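Local coordinates for carbohydrate deacetylase Agd3 (Neosartorya fumigata, PDB 6NWZ), which removes N-acetyl groups from the fungal exopolysaccharide galactosaminogalactan, probably with the help of a bound metal, and is required for biofilm formation, at residues Lys183-Phe188 with Thr199-Asn204; Val121-Lys126 with Tyr172-Ser177; Asp256-Thr261 with Gln366-Leu371. All blocks are in the same frame, centred on the assembly; numbering follows the deposited sequence.

Contact 1: Lys183-Phe188 with Thr199-Asn204; sequences KEIAQF and TAAVIN
The ring of Phe188 carries the methyl of Ala200 over one face. Ala200 CB lies 3.4 Å from the centroid of the Phe188 ring and almost on its normal, a CH-pi contact. The carbonyl oxygen of Thr199 approaches the same ring obliquely. Ala200 CB points at the opposite strand, and Phe188 comes to meet it at the end of its side chain.

The second flat group is the carboxylate of Glu184. With CG anti to the backbone N (chi1 161°) and the chain extended beyond it, the side chain runs along the strand to Thr199. Thr199 OG1 donates to Glu184 OE1 at 2.6 Å, nearly in line with the C-O bond. The other oxygen, Glu184 OE2, takes a bond from Gln187 NE2 on its syn side (2.7 Å). Both carboxylate oxygens are thus held, which fixes the rotation of the group.

On the face of Ala186, Ala201 and Ile203 the contacts are mostly between apolar carbons. Ala186 CB meets Ala201 CB at 3.8 Å. Lys183 is the charged member; it lies alongside Ile203, and its NZ forms salt bridges with Asp149 and Asp152. Ile185, at the bulge, touches Ile203 CG1 with its CG2, the side chains crossing at about a right angle.

The backbones of Lys183 and Ile203 exchange two hydrogen bonds, N to O each way. Ala201 O then accepts from Ile185 N (3.0 Å) and, weakly, from Ala186 N (3.4 Å). This shared acceptor marks a classic beta bulge. A second bulge follows, where Ala200 is the extra residue. Together they make a twice-bulged antiparallel beta hairpin, set between strands 144-147 and 209-214 in the CBM87 region.

Contact 2: Val121-Lys126 with Tyr172-Ser177; sequences VYPGPK and YPATIS
Tyr122 and Pro123, in the loop that follows strand 115-119, pack on Tyr172 and Ala174 where the chain enters strand 174-176. The two tyrosines form a T-shaped pair. The edge of Tyr122 faces the flat side of Tyr172, with ring centroids 5.0 Å apart and planes at 77°. Tyr122 CD1 makes the touch. It sits off-centre over the Tyr172 ring, 3.4 Å from Tyr172 CD2. The extended first torsion of Tyr122 (CG anti to the backbone N, chi1 179°) carries its ring out beside Tyr172.

Pro123 fills the angle between the two rings. Its CD lies over one face of the Tyr122 ring, offset toward the rim. The same atom, Pro123 CD, is 3.5 Å from Tyr172 CB.

The loop 121-126 leads into strand 129-131, which pairs antiparallel with strand 174-176. The contact therefore lies beside a small two-stranded ribbon in the CBM87 region. Tyr122 and Pro123 also touch Ala131 of the partner strand.

Farther along, Pro123 CB meets Ala174 CB at 3.6 Å. No hydrogen bond crosses between the segments. Tyr172 has another aromatic neighbour in Trp170, also edge-to-face. The backbone of Tyr172 is hydrogen-bonded to that of Phe215, just beyond strand 209-214.

Contact 3: Asp256-Thr261 with Gln366-Leu371; sequences DMFLVT and QLDDLL. With ZN (zinc ion), chain L.
Phe258 makes most of the apolar contact, pushing its ring into the first turn of helix 369-375. Its CE1 is 3.6 Å from Leu371 CA, which lies at the ring edge, and 3.8 Å from Leu371 CB. Leu370 CD2 comes over one face of the ring. The same methyl, Leu370 CD2, meets Met257 SD at 4.2 Å, where the bent Met257 chain (chi2 61°, chi3 59°) brings the sulfur. Trp413 adds an edge-to-face contact to Phe258.

The polar contacts centre on Asp368, the N-cap of the helix. Its OD1 accepts from Leu370 N at 2.9 Å. Asp368 OD2 lies in the plane of the Phe258 ring, at its edge, with the carboxylate turned 88° to the ring. The main partner of OD2 is Arg272, by a salt bridge. Arg272 also bonds Phe258 O, so one arginine ties both segments.

For the metal, Asp256 OD1 binds zinc at 2.0 Å, with His388 and His392 as the other protein ligands. CE4 polysaccharide deacetylases also have an Asp-His-His metal site, consistent with a catalytic role here. Asp256 also begins a type II turn ending at Leu259. Apolar contacts of Phe258 and the Arg272 bridge hold this turn to the helix start, which probably steadies the backbone beside the zinc ligand.

In the fold
Contacts 1 and 2 lie side by side in the CBM87 region, with centres 9 Å apart. They are joined by a probable hydrogen bond from Thr199 N to Ala174 O and by Ile176 packing on strand 182-188. Along the chain contact 2 closes first. Strand 174-176 leads to strand 182-188, which opens contact 1. Contact 3 comes last, in the deacetylase region and on the opposite side of the chain's centre. Its centre is about 56 Å from that of contact 1 and about 62 Å from that of contact 2. The zinc-binding Asp256 therefore sits far from the CBM87 strands, consistent with separate domains for carbohydrate recognition and deacetylation.

Contact 1: Lys183-Phe188 with Thr199-Asn204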
ATOM      1  N   LYS A 183     -24.455  -3.827 -21.815  1.00 29.73           N
ATOM      2  CA  LYS A 183     -23.357  -4.709 -22.184  1.00 27.49           C
ATOM      3  C   LYS A 183     -22.761  -5.337 -20.930  1.00 32.95           C
ATOM      4  O   LYS A 183     -22.881  -4.803 -19.825  1.00 39.05           O
ATOM      5  CB  LYS A 183     -22.258  -3.959 -22.947  1.00 25.09           C
ATOM      6  CG  LYS A 183     -21.483  -2.978 -22.086  1.00 30.97           C
ATOM      7  CD  LYS A 183     -20.463  -2.211 -22.900  1.00 34.27           C
ATOM      8  CE  LYS A 183     -19.339  -3.108 -23.369  1.00 32.56           C
ATOM      9  NZ  LYS A 183     -18.292  -2.310 -24.060  1.00 28.01           N
ATOM     10  N   GLU A 184     -22.104  -6.478 -21.118  1.00 27.81           N
ATOM     11  CA  GLU A 184     -21.464  -7.207 -20.032  1.00 27.34           C
ATOM     12  C   GLU A 184     -19.976  -6.873 -19.992  1.00 33.14           C
ATOM     13  O   GLU A 184     -19.306  -6.890 -21.030  1.00 38.40           O
ATOM     14  CB  GLU A 184     -21.670  -8.713 -20.205  1.00 29.46           C
ATOM     15  CG  GLU A 184     -20.693  -9.571 -19.418  1.00 24.79           C
ATOM     16  CD  GLU A 184     -20.948 -11.060 -19.576  1.00 44.79           C
ATOM     17  OE1 GLU A 184     -22.059 -11.526 -19.236  1.00 41.94           O
ATOM     18  OE2 GLU A 184     -20.031 -11.767 -20.041  1.00 62.82           O
ATOM     19  N   ILE A 185     -19.469  -6.560 -18.800  1.00 27.10           N
ATOM     20  CA  ILE A 185     -18.045  -6.310 -18.613  1.00 33.46           C
ATOM     21  C   ILE A 185     -17.379  -7.327 -17.697  1.00 40.91           C
ATOM     22  O   ILE A 185     -16.142  -7.442 -17.722  1.00 43.11           O
ATOM     23  CB  ILE A 185     -17.782  -4.880 -18.088  1.00 24.43           C
ATOM     24  CG1 ILE A 185     -18.305  -4.728 -16.660  1.00 19.13           C
ATOM     25  CG2 ILE A 185     -18.414  -3.836 -18.993  1.00 20.32           C
ATOM     26  CD1 ILE A 185     -17.859  -3.453 -15.983  1.00 27.40           C
ATOM     27  N   ALA A 186     -18.135  -8.062 -16.882  1.00 34.22           N
ATOM     28  CA  ALA A 186     -17.585  -9.089 -16.010  1.00 33.14           C
ATOM     29  C   ALA A 186     -18.500 -10.304 -16.037  1.00 31.74           C
ATOM     30  O   ALA A 186     -19.690 -10.207 -16.347  1.00 29.95           O
ATOM     31  CB  ALA A 186     -17.413  -8.588 -14.570  1.00 31.58           C
ATOM     32  N   GLN A 187     -17.936 -11.455 -15.684  1.00 39.44           N
ATOM     33  CA  GLN A 187     -18.631 -12.717 -15.885  1.00 35.68           C
ATOM     34  C   GLN A 187     -18.282 -13.686 -14.764  1.00 34.64           C
ATOM     35  O   GLN A 187     -17.111 -13.814 -14.392  1.00 36.72           O
ATOM     36  CB  GLN A 187     -18.262 -13.304 -17.253  1.00 35.07           C
ATOM     37  CG  GLN A 187     -18.921 -14.611 -17.606  1.00 46.38           C
ATOM     38  CD  GLN A 187     -18.650 -15.013 -19.041  1.00 41.89           C
ATOM     39  OE1 GLN A 187     -17.886 -15.940 -19.306  1.00 49.73           O
ATOM     40  NE2 GLN A 187     -19.278 -14.315 -19.976  1.00 28.46           N
ATOM     41  N   PHE A 188     -19.304 -14.344 -14.217  1.00 37.09           N
ATOM     42  CA  PHE A 188     -19.097 -15.409 -13.247  1.00 28.63           C
ATOM     43  C   PHE A 188     -18.805 -16.713 -13.978  1.00 30.99           C
ATOM     44  O   PHE A 188     -19.571 -17.129 -14.852  1.00 35.30           O
ATOM     45  CB  PHE A 188     -20.323 -15.588 -12.353  1.00 35.53           C
ATOM     46  CG  PHE A 188     -20.582 -14.435 -11.431  1.00 38.00           C
ATOM     47  CD1 PHE A 188     -19.611 -14.014 -10.539  1.00 29.78           C
ATOM     48  CD2 PHE A 188     -21.801 -13.775 -11.453  1.00 39.58           C
ATOM     49  CE1 PHE A 188     -19.850 -12.951  -9.684  1.00 42.62           C
ATOM     50  CE2 PHE A 188     -22.048 -12.714 -10.597  1.00 37.27           C
ATOM     51  CZ  PHE A 188     -21.068 -12.299  -9.715  1.00 30.50           C
ATOM     52  N   THR A 199     -23.619 -13.297 -16.056  1.00 40.75           N
ATOM     53  CA  THR A 199     -23.206 -11.902 -16.020  1.00 40.76           C
ATOM     54  C   THR A 199     -22.966 -11.445 -14.587  1.00 34.73           C
ATOM     55  O   THR A 199     -23.796 -11.676 -13.702  1.00 38.33           O
ATOM     56  CB  THR A 199     -24.268 -11.023 -16.675  1.00 43.94           C
ATOM     57  OG1 THR A 199     -24.343 -11.330 -18.074  1.00 44.92           O
ATOM     58  CG2 THR A 199     -23.925  -9.556 -16.491  1.00 31.23           C
ATOM     59  N   ALA A 200     -21.835 -10.779 -14.365  1.00 29.71           N
ATOM     60  CA  ALA A 200     -21.468 -10.285 -13.047  1.00 25.75           C
ATOM     61  C   ALA A 200     -21.492  -8.772 -12.929  1.00 30.13           C
ATOM     62  O   ALA A 200     -21.760  -8.259 -11.843  1.00 22.99           O
ATOM     63  CB  ALA A 200     -20.072 -10.785 -12.664  1.00 24.45           C
ATOM     64  N   ALA A 201     -21.216  -8.047 -14.009  1.00 33.90           N
ATOM     65  CA  ALA A 201     -21.283  -6.594 -13.987  1.00 34.16           C
ATOM     66  C   ALA A 201     -21.610  -6.106 -15.391  1.00 30.55           C
ATOM     67  O   ALA A 201     -21.239  -6.739 -16.383  1.00 33.47           O
ATOM     68  CB  ALA A 201     -19.976  -5.972 -13.479  1.00 22.53           C
ATOM     69  N   VAL A 202     -22.320  -4.981 -15.464  1.00 30.71           N
ATOM     70  CA  VAL A 202     -22.816  -4.445 -16.723  1.00 37.85           C
ATOM     71  C   VAL A 202     -22.530  -2.950 -16.786  1.00 32.69           C
ATOM     72  O   VAL A 202     -22.204  -2.310 -15.785  1.00 37.77           O
ATOM     73  CB  VAL A 202     -24.327  -4.697 -16.921  1.00 34.69           C
ATOM     74  CG1 VAL A 202     -24.631  -6.182 -16.956  1.00 24.72           C
ATOM     75  CG2 VAL A 202     -25.140  -4.005 -15.830  1.00 30.06           C
ATOM     76  N   ILE A 203     -22.657  -2.406 -17.994  1.00 25.28           N
ATOM     77  CA  ILE A 203     -22.702  -0.969 -18.231  1.00 30.38           C
ATOM     78  C   ILE A 203     -23.986  -0.667 -18.988  1.00 37.52           C
ATOM     79  O   ILE A 203     -24.263  -1.285 -20.021  1.00 35.54           O
ATOM     80  CB  ILE A 203     -21.481  -0.469 -19.023  1.00 28.13           C
ATOM     81  CG1 ILE A 203     -20.205  -0.562 -18.191  1.00 27.58           C
ATOM     82  CG2 ILE A 203     -21.691   0.964 -19.457  1.00 32.43           C
ATOM     83  CD1 ILE A 203     -19.001   0.026 -18.899  1.00 23.86           C
ATOM     84  N   ASN A 204     -24.769   0.271 -18.470  1.00 36.76           N
ATOM     85  CA  ASN A 204     -26.054   0.624 -19.052  1.00 28.97           C
ATOM     86  C   ASN A 204     -25.945   1.942 -19.801  1.00 39.48           C
ATOM     87  O   ASN A 204     -25.222   2.853 -19.385  1.00 42.78           O
ATOM     88  CB  ASN A 204     -27.133   0.740 -17.974  1.00 31.03           C
ATOM     89  CG  ASN A 204     -27.287  -0.524 -17.163  1.00 32.59           C
ATOM     90  OD1 ASN A 204     -27.097  -0.518 -15.948  1.00 36.07           O
ATOM     91  ND2 ASN A 204     -27.641  -1.618 -17.827  1.00 33.79           N
TER

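Contact 2: Val121-Lys126 with Tyr172-Ser177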
ATOM      1  N   VAL A 121     -25.972  -4.556  -5.808  1.00 34.64           N
ATOM      2  CA  VAL A 121     -27.366  -4.440  -6.214  1.00 36.45           C
ATOM      3  C   VAL A 121     -27.821  -5.756  -6.834  1.00 41.91           C
ATOM      4  O   VAL A 121     -27.031  -6.509  -7.414  1.00 36.49           O
ATOM      5  CB  VAL A 121     -27.592  -3.265  -7.196  1.00 39.91           C
ATOM      6  CG1 VAL A 121     -27.236  -1.945  -6.532  1.00 53.14           C
ATOM      7  CG2 VAL A 121     -26.790  -3.462  -8.473  1.00 23.06           C
ATOM      8  N   TYR A 122     -29.113  -6.028  -6.692  1.00 37.63           N
ATOM      9  CA  TYR A 122     -29.715  -7.233  -7.249  1.00 37.53           C
ATOM     10  C   TYR A 122     -30.104  -6.982  -8.702  1.00 38.74           C
ATOM     11  O   TYR A 122     -30.668  -5.927  -9.009  1.00 37.61           O
ATOM     12  CB  TYR A 122     -30.941  -7.636  -6.423  1.00 38.06           C
ATOM     13  CG  TYR A 122     -31.673  -8.866  -6.923  1.00 46.17           C
ATOM     14  CD1 TYR A 122     -31.265 -10.144  -6.555  1.00 41.06           C
ATOM     15  CD2 TYR A 122     -32.786  -8.747  -7.748  1.00 52.30           C
ATOM     16  CE1 TYR A 122     -31.942 -11.276  -7.009  1.00 34.51           C
ATOM     17  CE2 TYR A 122     -33.468  -9.868  -8.205  1.00 48.83           C
ATOM     18  CZ  TYR A 122     -33.044 -11.127  -7.833  1.00 46.82           C
ATOM     19  OH  TYR A 122     -33.725 -12.235  -8.287  1.00 49.92           O
ATOM     20  N   PRO A 123     -29.811  -7.915  -9.622  1.00 40.50           N
ATOM     21  CA  PRO A 123     -30.107  -7.670 -11.043  1.00 37.84           C
ATOM     22  C   PRO A 123     -31.593  -7.507 -11.316  1.00 44.63           C
ATOM     23  O   PRO A 123     -32.382  -8.440 -11.144  1.00 54.15           O
ATOM     24  CB  PRO A 123     -29.541  -8.912 -11.744  1.00 34.03           C
ATOM     25  CG  PRO A 123     -29.467  -9.957 -10.684  1.00 44.26           C
ATOM     26  CD  PRO A 123     -29.178  -9.225  -9.406  1.00 39.47           C
ATOM     27  N   GLY A 124     -31.976  -6.310 -11.748  1.00 49.09           N
ATOM     28  CA  GLY A 124     -33.354  -6.006 -12.037  1.00 52.55           C
ATOM     29  C   GLY A 124     -33.477  -5.159 -13.282  1.00 51.77           C
ATOM     30  O   GLY A 124     -32.484  -4.865 -13.957  1.00 40.61           O
ATOM     31  N   PRO A 125     -34.703  -4.746 -13.612  1.00 52.81           N
ATOM     32  CA  PRO A 125     -34.904  -3.948 -14.833  1.00 40.37           C
ATOM     33  C   PRO A 125     -34.147  -2.631 -14.829  1.00 40.99           C
ATOM     34  O   PRO A 125     -33.743  -2.159 -15.898  1.00 50.48           O
ATOM     35  CB  PRO A 125     -36.422  -3.725 -14.856  1.00 31.61           C
ATOM     36  CG  PRO A 125     -36.984  -4.810 -14.001  1.00 32.11           C
ATOM     37  CD  PRO A 125     -35.971  -5.024 -12.921  1.00 45.17           C
ATOM     38  N   LYS A 126     -33.936  -2.026 -13.656  1.00 45.86           N
ATOM     39  CA  LYS A 126     -33.178  -0.782 -13.575  1.00 42.23           C
ATOM     40  C   LYS A 126     -31.725  -0.961 -13.995  1.00 42.92           C
ATOM     41  O   LYS A 126     -31.035   0.033 -14.245  1.00 46.65           O
ATOM     42  CB  LYS A 126     -33.239  -0.224 -12.153  1.00 34.68           C
ATOM     43  CG  LYS A 126     -34.638   0.116 -11.678  1.00 42.80           C
ATOM     44  CD  LYS A 126     -34.729   0.047 -10.164  1.00 64.49           C
ATOM     45  CE  LYS A 126     -34.240  -1.303  -9.654  1.00 80.81           C
ATOM     46  NZ  LYS A 126     -34.877  -2.454 -10.364  1.00 88.70           N
ATOM     47  N   TYR A 172     -25.132 -12.292  -7.355  1.00 38.53           N
ATOM     48  CA  TYR A 172     -26.328 -12.801  -8.024  1.00 32.47           C
ATOM     49  C   TYR A 172     -26.020 -12.991  -9.503  1.00 37.03           C
ATOM     50  O   TYR A 172     -25.950 -12.009 -10.260  1.00 35.35           O
ATOM     51  CB  TYR A 172     -27.518 -11.862  -7.848  1.00 26.07           C
ATOM     52  CG  TYR A 172     -27.758 -11.390  -6.433  1.00 51.87           C
ATOM     53  CD1 TYR A 172     -27.129 -10.250  -5.949  1.00 54.34           C
ATOM     54  CD2 TYR A 172     -28.624 -12.074  -5.584  1.00 41.90           C
ATOM     55  CE1 TYR A 172     -27.343  -9.805  -4.661  1.00 56.56           C
ATOM     56  CE2 TYR A 172     -28.845 -11.634  -4.288  1.00 56.08           C
ATOM     57  CZ  TYR A 172     -28.200 -10.497  -3.834  1.00 64.74           C
ATOM     58  OH  TYR A 172     -28.404 -10.040  -2.550  1.00 64.03           O
ATOM     59  N   PRO A 173     -25.817 -14.228  -9.948  1.00 34.73           N
ATOM     60  CA  PRO A 173     -25.637 -14.476 -11.382  1.00 34.48           C
ATOM     61  C   PRO A 173     -26.812 -13.928 -12.178  1.00 37.45           C
ATOM     62  O   PRO A 173     -27.975 -14.146 -11.833  1.00 40.20           O
ATOM     63  CB  PRO A 173     -25.552 -16.001 -11.464  1.00 32.63           C
ATOM     64  CG  PRO A 173     -25.016 -16.407 -10.126  1.00 27.46           C
ATOM     65  CD  PRO A 173     -25.626 -15.446  -9.143  1.00 31.31           C
ATOM     66  N   ALA A 174     -26.502 -13.199 -13.247  1.00 40.64           N
ATOM     67  CA  ALA A 174     -27.490 -12.399 -13.952  1.00 37.41           C
ATOM     68  C   ALA A 174     -27.477 -12.709 -15.441  1.00 44.17           C
ATOM     69  O   ALA A 174     -26.573 -13.374 -15.959  1.00 38.38           O
ATOM     70  CB  ALA A 174     -27.243 -10.902 -13.731  1.00 31.46           C
ATOM     71  N   THR A 175     -28.499 -12.194 -16.127  1.00 44.18           N
ATOM     72  CA  THR A 175     -28.642 -12.327 -17.573  1.00 36.94           C
ATOM     73  C   THR A 175     -29.077 -10.990 -18.157  1.00 45.50           C
ATOM     74  O   THR A 175     -30.112 -10.450 -17.756  1.00 47.77           O
ATOM     75  CB  THR A 175     -29.661 -13.412 -17.925  1.00 37.05           C
ATOM     76  OG1 THR A 175     -29.222 -14.667 -17.391  1.00 62.06           O
ATOM     77  CG2 THR A 175     -29.820 -13.524 -19.435  1.00 34.34           C
ATOM     78  N   ILE A 176     -28.294 -10.460 -19.103  1.00 37.53           N
ATOM     79  CA  ILE A 176     -28.677  -9.224 -19.776  1.00 38.84           C
ATOM     80  C   ILE A 176     -29.941  -9.465 -20.585  1.00 41.44           C
ATOM     81  O   ILE A 176     -30.036 -10.435 -21.349  1.00 56.32           O
ATOM     82  CB  ILE A 176     -27.532  -8.716 -20.664  1.00 33.41           C
ATOM     83  CG1 ILE A 176     -26.302  -8.410 -19.813  1.00 36.06           C
ATOM     84  CG2 ILE A 176     -27.961  -7.481 -21.449  1.00 27.26           C
ATOM     85  CD1 ILE A 176     -25.161  -7.821 -20.602  1.00 26.93           C
ATOM     86  N   SER A 177     -30.925  -8.577 -20.424  1.00 38.39           N
ATOM     87  CA  SER A 177     -32.233  -8.779 -21.032  1.00 46.94           C
ATOM     88  C   SER A 177     -32.431  -8.018 -22.339  1.00 39.52           C
ATOM     89  O   SER A 177     -33.245  -8.445 -23.162  1.00 48.94           O
ATOM     90  CB  SER A 177     -33.341  -8.396 -20.043  1.00 39.28           C
ATOM     91  OG  SER A 177     -33.091  -7.132 -19.463  1.00 55.32           O
TER

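Contact 3: Asp256-Thr261 with Gln366-Leu371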
ATOM      1  N   ASP A 256      18.210  -6.434  10.668  1.00 26.99           N
ATOM      2  CA  ASP A 256      19.169  -7.257  11.404  1.00 40.49           C
ATOM      3  C   ASP A 256      20.376  -7.665  10.565  1.00 38.40           C
ATOM      4  O   ASP A 256      21.022  -8.673  10.861  1.00 38.81           O
ATOM      5  CB  ASP A 256      18.502  -8.507  11.987  1.00 45.23           C
ATOM      6  CG  ASP A 256      17.403  -8.179  12.973  1.00 43.84           C
ATOM      7  OD1 ASP A 256      17.104  -6.982  13.169  1.00 51.18           O
ATOM      8  OD2 ASP A 256      16.842  -9.127  13.562  1.00 64.71           O
ATOM      9  N   MET A 257      20.710  -6.900   9.526  1.00 30.02           N
ATOM     10  CA  MET A 257      21.889  -7.226   8.733  1.00 36.14           C
ATOM     11  C   MET A 257      23.157  -7.063   9.564  1.00 46.42           C
ATOM     12  O   MET A 257      23.320  -6.080  10.295  1.00 48.56           O
ATOM     13  CB  MET A 257      21.969  -6.355   7.484  1.00 25.92           C
ATOM     14  CG  MET A 257      23.132  -6.703   6.554  1.00 25.81           C
ATOM     15  SD  MET A 257      23.092  -8.388   5.883  1.00 34.54           S
ATOM     16  CE  MET A 257      21.517  -8.378   5.034  1.00 35.48           C
ATOM     17  N   PHE A 258      24.052  -8.044   9.438  1.00 37.57           N
ATOM     18  CA  PHE A 258      25.307  -8.249  10.154  1.00 35.83           C
ATOM     19  C   PHE A 258      25.085  -8.898  11.518  1.00 40.53           C
ATOM     20  O   PHE A 258      26.063  -9.248  12.176  1.00 45.22           O
ATOM     21  CB  PHE A 258      26.135  -6.961  10.339  1.00 29.98           C
ATOM     22  CG  PHE A 258      26.739  -6.440   9.066  1.00 42.08           C
ATOM     23  CD1 PHE A 258      27.997  -6.854   8.659  1.00 45.87           C
ATOM     24  CD2 PHE A 258      26.049  -5.535   8.276  1.00 38.02           C
ATOM     25  CE1 PHE A 258      28.554  -6.377   7.488  1.00 41.97           C
ATOM     26  CE2 PHE A 258      26.602  -5.055   7.105  1.00 27.92           C
ATOM     27  CZ  PHE A 258      27.852  -5.474   6.710  1.00 36.68           C
ATOM     28  N   LEU A 259      23.846  -9.084  11.961  1.00 42.95           N
ATOM     29  CA  LEU A 259      23.575  -9.743  13.229  1.00 30.72           C
ATOM     30  C   LEU A 259      23.416 -11.247  13.035  1.00 40.78           C
ATOM     31  O   LEU A 259      23.217 -11.743  11.923  1.00 47.37           O
ATOM     32  CB  LEU A 259      22.308  -9.181  13.879  1.00 35.27           C
ATOM     33  CG  LEU A 259      22.302  -7.735  14.374  1.00 43.41           C
ATOM     34  CD1 LEU A 259      20.982  -7.404  15.058  1.00 31.54           C
ATOM     35  CD2 LEU A 259      23.473  -7.483  15.306  1.00 32.58           C
ATOM     36  N   VAL A 260      23.504 -11.971  14.148  1.00 43.47           N
ATOM     37  CA  VAL A 260      23.161 -13.386  14.223  1.00 37.91           C
ATOM     38  C   VAL A 260      21.821 -13.500  14.935  1.00 41.90           C
ATOM     39  O   VAL A 260      21.626 -12.900  16.000  1.00 66.29           O
ATOM     40  CB  VAL A 260      24.246 -14.192  14.961  1.00 38.32           C
ATOM     41  CG1 VAL A 260      23.836 -15.650  15.091  1.00 34.32           C
ATOM     42  CG2 VAL A 260      25.578 -14.073  14.247  1.00 39.07           C
ATOM     43  N   THR A 261      20.898 -14.254  14.349  1.00 36.66           N
ATOM     44  CA  THR A 261      19.579 -14.443  14.936  1.00 49.80           C
ATOM     45  C   THR A 261      19.390 -15.916  15.265  1.00 51.03           C
ATOM     46  O   THR A 261      19.879 -16.791  14.544  1.00 48.88           O
ATOM     47  CB  THR A 261      18.454 -13.951  13.997  1.00 39.41           C
ATOM     48  OG1 THR A 261      18.413 -14.761  12.822  1.00 43.67           O
ATOM     49  CG2 THR A 261      18.672 -12.484  13.594  1.00 31.06           C
ATOM     50  N   GLN A 366      37.151  -4.688   8.076  1.00 38.96           N
ATOM     51  CA  GLN A 366      37.438  -5.477   6.883  1.00 39.35           C
ATOM     52  C   GLN A 366      37.629  -6.965   7.170  1.00 43.47           C
ATOM     53  O   GLN A 366      37.594  -7.761   6.226  1.00 39.77           O
ATOM     54  CB  GLN A 366      38.681  -4.927   6.178  1.00 47.62           C
ATOM     55  CG  GLN A 366      38.540  -3.503   5.669  1.00 55.16           C
ATOM     56  CD  GLN A 366      37.591  -3.386   4.494  1.00 68.51           C
ATOM     57  OE1 GLN A 366      37.325  -4.364   3.797  1.00 65.28           O
ATOM     58  NE2 GLN A 366      37.075  -2.183   4.266  1.00 86.32           N
ATOM     59  N   LEU A 367      37.831  -7.364   8.432  1.00 40.27           N
ATOM     60  CA  LEU A 367      37.980  -8.783   8.748  1.00 41.20           C
ATOM     61  C   LEU A 367      36.690  -9.575   8.565  1.00 43.29           C
ATOM     62  O   LEU A 367      36.732 -10.810   8.618  1.00 45.33           O
ATOM     63  CB  LEU A 367      38.487  -8.959  10.180  1.00 38.78           C
ATOM     64  CG  LEU A 367      39.872  -8.391  10.487  1.00 43.69           C
ATOM     65  CD1 LEU A 367      40.289  -8.725  11.912  1.00 40.05           C
ATOM     66  CD2 LEU A 367      40.888  -8.913   9.488  1.00 39.15           C
ATOM     67  N   ASP A 368      35.557  -8.904   8.359  1.00 34.11           N
ATOM     68  CA  ASP A 368      34.269  -9.552   8.130  1.00 33.08           C
ATOM     69  C   ASP A 368      34.063  -9.726   6.627  1.00 42.92           C
ATOM     70  O   ASP A 368      33.976  -8.736   5.891  1.00 45.48           O
ATOM     71  CB  ASP A 368      33.148  -8.707   8.736  1.00 34.60           C
ATOM     72  CG  ASP A 368      31.816  -9.442   8.827  1.00 45.62           C
ATOM     73  OD1 ASP A 368      31.543 -10.341   8.002  1.00 50.51           O
ATOM     74  OD2 ASP A 368      31.035  -9.110   9.744  1.00 42.37           O
ATOM     75  N   ASP A 369      33.977 -10.982   6.174  1.00 50.54           N
ATOM     76  CA  ASP A 369      33.752 -11.247   4.754  1.00 43.95           C
ATOM     77  C   ASP A 369      32.454 -10.611   4.271  1.00 44.21           C
ATOM     78  O   ASP A 369      32.367 -10.145   3.129  1.00 44.09           O
ATOM     79  CB  ASP A 369      33.731 -12.755   4.493  1.00 31.66           C
ATOM     80  CG  ASP A 369      35.062 -13.421   4.788  1.00 71.87           C
ATOM     81  OD1 ASP A 369      35.904 -12.811   5.481  1.00 77.12           O
ATOM     82  OD2 ASP A 369      35.272 -14.561   4.318  1.00 77.36           O
ATOM     83  N   LEU A 370      31.434 -10.586   5.130  1.00 41.29           N
ATOM     84  CA  LEU A 370      30.165  -9.980   4.754  1.00 31.00           C
ATOM     85  C   LEU A 370      30.296  -8.471   4.583  1.00 40.11           C
ATOM     86  O   LEU A 370      29.621  -7.886   3.728  1.00 44.38           O
ATOM     87  CB  LEU A 370      29.103 -10.319   5.799  1.00 34.14           C
ATOM     88  CG  LEU A 370      27.699  -9.774   5.558  1.00 38.89           C
ATOM     89  CD1 LEU A 370      27.190 -10.232   4.203  1.00 38.20           C
ATOM     90  CD2 LEU A 370      26.762 -10.211   6.674  1.00 27.65           C
ATOM     91  N   LEU A 371      31.159  -7.828   5.372  1.00 35.22           N
ATOM     92  CA  LEU A 371      31.348  -6.388   5.228  1.00 34.91           C
ATOM     93  C   LEU A 371      32.061  -6.053   3.927  1.00 37.29           C
ATOM     94  O   LEU A 371      31.633  -5.159   3.186  1.00 38.58           O
ATOM     95  CB  LEU A 371      32.134  -5.821   6.404  1.00 35.54           C
ATOM     96  CG  LEU A 371      32.188  -4.302   6.225  1.00 46.51           C
ATOM     97  CD1 LEU A 371      31.187  -3.622   7.142  1.00 52.36           C
ATOM     98  CD2 LEU A 371      33.587  -3.757   6.414  1.00 32.05           C
TER
HETATM   99 ZN    ZN L 913      15.836  -5.947  14.292  1.00 54.98          ZN